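Local coordinates for protein autotransporter adhesin (PDB 4ERR) that serves as the four-helical-bundle membrane localization domain of a MARTX toxin effector domain, probably directing the effector to host membranes, at the interface of chains A and B. Coordinates in Å, arbitrary orientation; residue numbers count along the deposited sequence, not the author numbering. Chains: chain A/B, Autotransporter adhesin.

The interface of chains A and B. Residues chain A 21, 25, 57, 61-62, 64; chain B 64, 66-67, 70.
B:Arg66, near the start of helix 65-81, lies across A:Tyr25 of helix 7-37. Its CG stands anti to the backbone N (chi1 175°), which carries the chain from CB toward chain A. CG rests on the ring atoms CE1 and CD1 of A:Tyr25. CD packs between that ring and the phenol oxygen of A:Tyr57. There the chain bends (chi3 -63°) and lays the guanidinium flat on the ring of A:Tyr25, the two planes 8° apart. NE sits over the ring centre, 3.6 Å from the centroid of A:Tyr25, a cation-pi contact. CZ follows over CD2, and at the tip NH1 reaches CG2 of A:Ile21, 3.7 Å away, which lies at the edge of the guanidinium.

The next residue, B:Asn67, uses both ends of its amide. The hydroxyl OH of A:Tyr57 donates to OD1 of B:Asn67 at 2.7 Å, in the carbonyl plane and on a lone pair. ND2 of B:Asn67 gives a hydrogen bond of 3.1 Å to the backbone O of A:His61, fixing the amide flip. Methyl CD1 of B:Leu70 covers one face of the A:Tyr57 ring toward its rim, 3.8 Å from the centroid, while CB of A:His61 lies over the opposite face. B:Ser64 OG accepts a hydrogen bond from the backbone N of B:Asn67 at 3.0 Å, capping the N-terminal end of helix 65-81. Water 1 links A:Pro62 O to B:Ser64 N, and the CB atoms of A:Ser64 and B:Ser64 face each other 4.2 Å apart.

Repeated by two-fold symmetry, the patch joins helices 7-37 and 40-60 of chain A, with the loop after the latter, to the start of helix 65-81 of chain B and the serine before it, in a crystal dimer that may not be the biological form.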
loop_
_atom_site.group_PDB
_atom_site.type_symbol
_atom_site.label_atom_id
_atom_site.label_comp_id
_atom_site.label_asym_id
_atom_site.label_seq_id
_atom_site.Cartn_x
_atom_site.Cartn_y
_atom_site.Cartn_z
ATOM N N ILE A 21 -1.976 -9.314 -2.791
ATOM C CA ILE A 21 -1.300 -8.178 -3.425
ATOM C C ILE A 21 0.202 -8.483 -3.459
ATOM O O ILE A 21 0.864 -8.310 -4.467
ATOM C CB ILE A 21 -1.556 -6.847 -2.665
ATOM C CG1 ILE A 21 -3.064 -6.571 -2.535
ATOM C CG2 ILE A 21 -0.887 -5.672 -3.369
ATOM C CD1 ILE A 21 -3.410 -5.345 -1.707
ATOM N N TYR A 25 2.789 -8.765 -6.631
ATOM C CA TYR A 25 3.994 -7.952 -6.672
ATOM C C TYR A 25 5.227 -8.817 -6.906
ATOM O O TYR A 25 6.064 -8.439 -7.690
ATOM C CB TYR A 25 4.127 -7.183 -5.382
ATOM C CG TYR A 25 5.299 -6.247 -5.279
ATOM C CD1 TYR A 25 5.460 -5.213 -6.178
ATOM C CD2 TYR A 25 6.240 -6.388 -4.269
ATOM C CE1 TYR A 25 6.530 -4.320 -6.070
ATOM C CE2 TYR A 25 7.306 -5.505 -4.143
ATOM C CZ TYR A 25 7.447 -4.474 -5.061
ATOM O OH TYR A 25 8.476 -3.573 -4.965
ATOM N N TYR A 57 -1.666 -5.660 -12.270
ATOM C CA TYR A 57 -1.517 -5.426 -10.840
ATOM C C TYR A 57 -2.264 -4.147 -10.431
ATOM O O TYR A 57 -3.000 -4.132 -9.445
ATOM C CB TYR A 57 -0.025 -5.358 -10.456
ATOM C CG TYR A 57 0.233 -4.888 -9.028
ATOM C CD1 TYR A 57 0.167 -3.548 -8.712
ATOM C CD2 TYR A 57 0.516 -5.792 -7.995
ATOM C CE1 TYR A 57 0.367 -3.095 -7.410
ATOM C CE2 TYR A 57 0.743 -5.339 -6.692
ATOM C CZ TYR A 57 0.651 -3.993 -6.415
ATOM O OH TYR A 57 0.864 -3.558 -5.114
ATOM N N HIS A 61 -5.185 -4.411 -7.835
ATOM C CA HIS A 61 -4.767 -4.011 -6.485
ATOM C C HIS A 61 -4.504 -2.497 -6.283
ATOM O O HIS A 61 -3.429 -2.091 -5.850
ATOM C CB HIS A 61 -3.492 -4.812 -6.094
ATOM C CG HIS A 61 -3.580 -6.293 -6.337
ATOM N ND1 HIS A 61 -4.487 -7.105 -5.703
ATOM C CD2 HIS A 61 -2.820 -7.115 -7.110
ATOM C CE1 HIS A 61 -4.299 -8.359 -6.081
ATOM N NE2 HIS A 61 -3.301 -8.387 -6.952
ATOM N N PRO A 62 -5.534 -1.663 -6.466
ATOM C CA PRO A 62 -5.393 -0.212 -6.278
ATOM C C PRO A 62 -5.258 0.247 -4.837
ATOM O O PRO A 62 -4.744 1.359 -4.567
ATOM C CB PRO A 62 -6.697 0.333 -6.871
ATOM C CG PRO A 62 -7.708 -0.775 -6.667
ATOM C CD PRO A 62 -6.902 -2.055 -6.828
ATOM N N SER A 64 -4.031 -0.699 -0.849
ATOM C CA SER A 64 -3.205 -1.586 -0.070
ATOM C C SER A 64 -4.034 -2.367 0.959
ATOM O O SER A 64 -5.126 -1.966 1.327
ATOM C CB SER A 64 -2.117 -0.770 0.637
ATOM O OG SER A 64 -2.711 0.059 1.619
ATOM N N SER B 64 0.008 3.449 -1.908
ATOM C CA SER B 64 1.129 2.889 -1.168
ATOM C C SER B 64 2.463 3.291 -1.798
ATOM O O SER B 64 2.548 3.650 -2.984
ATOM C CB SER B 64 1.033 1.365 -1.124
ATOM O OG SER B 64 1.254 0.799 -2.398
ATOM N N ARG B 66 4.872 1.255 -2.591
ATOM C CA ARG B 66 5.031 0.289 -3.646
ATOM C C ARG B 66 4.279 0.716 -4.906
ATOM O O ARG B 66 4.825 0.719 -6.014
ATOM C CB ARG B 66 4.469 -1.040 -3.161
ATOM C CG ARG B 66 4.470 -2.083 -4.196
ATOM C CD ARG B 66 3.706 -3.302 -3.715
ATOM N NE ARG B 66 4.317 -3.921 -2.555
ATOM C CZ ARG B 66 3.763 -4.921 -1.866
ATOM N NH1 ARG B 66 2.568 -5.386 -2.200
ATOM N NH2 ARG B 66 4.398 -5.451 -0.831
ATOM N N ASN B 67 3.021 1.095 -4.753
ATOM C CA ASN B 67 2.232 1.443 -5.934
ATOM C C ASN B 67 2.750 2.694 -6.628
ATOM O O ASN B 67 2.759 2.768 -7.858
ATOM C CB ASN B 67 0.731 1.510 -5.635
ATOM C CG ASN B 67 0.081 0.129 -5.570
ATOM O OD1 ASN B 67 0.704 -0.843 -5.107
ATOM N ND2 ASN B 67 -1.148 0.027 -6.065
ATOM N N LEU B 70 5.784 1.509 -8.557
ATOM C CA LEU B 70 5.324 0.739 -9.732
ATOM C C LEU B 70 4.762 1.641 -10.854
ATOM O O LEU B 70 4.919 1.334 -12.030
ATOM C CB LEU B 70 4.293 -0.301 -9.326
ATOM C CG LEU B 70 4.807 -1.518 -8.569
ATOM C CD1 LEU B 70 3.643 -2.374 -8.100
ATOM C CD2 LEU B 70 5.770 -2.317 -9.424
HETATM O O HOH W 1 -2.887 2.180 -2.307
#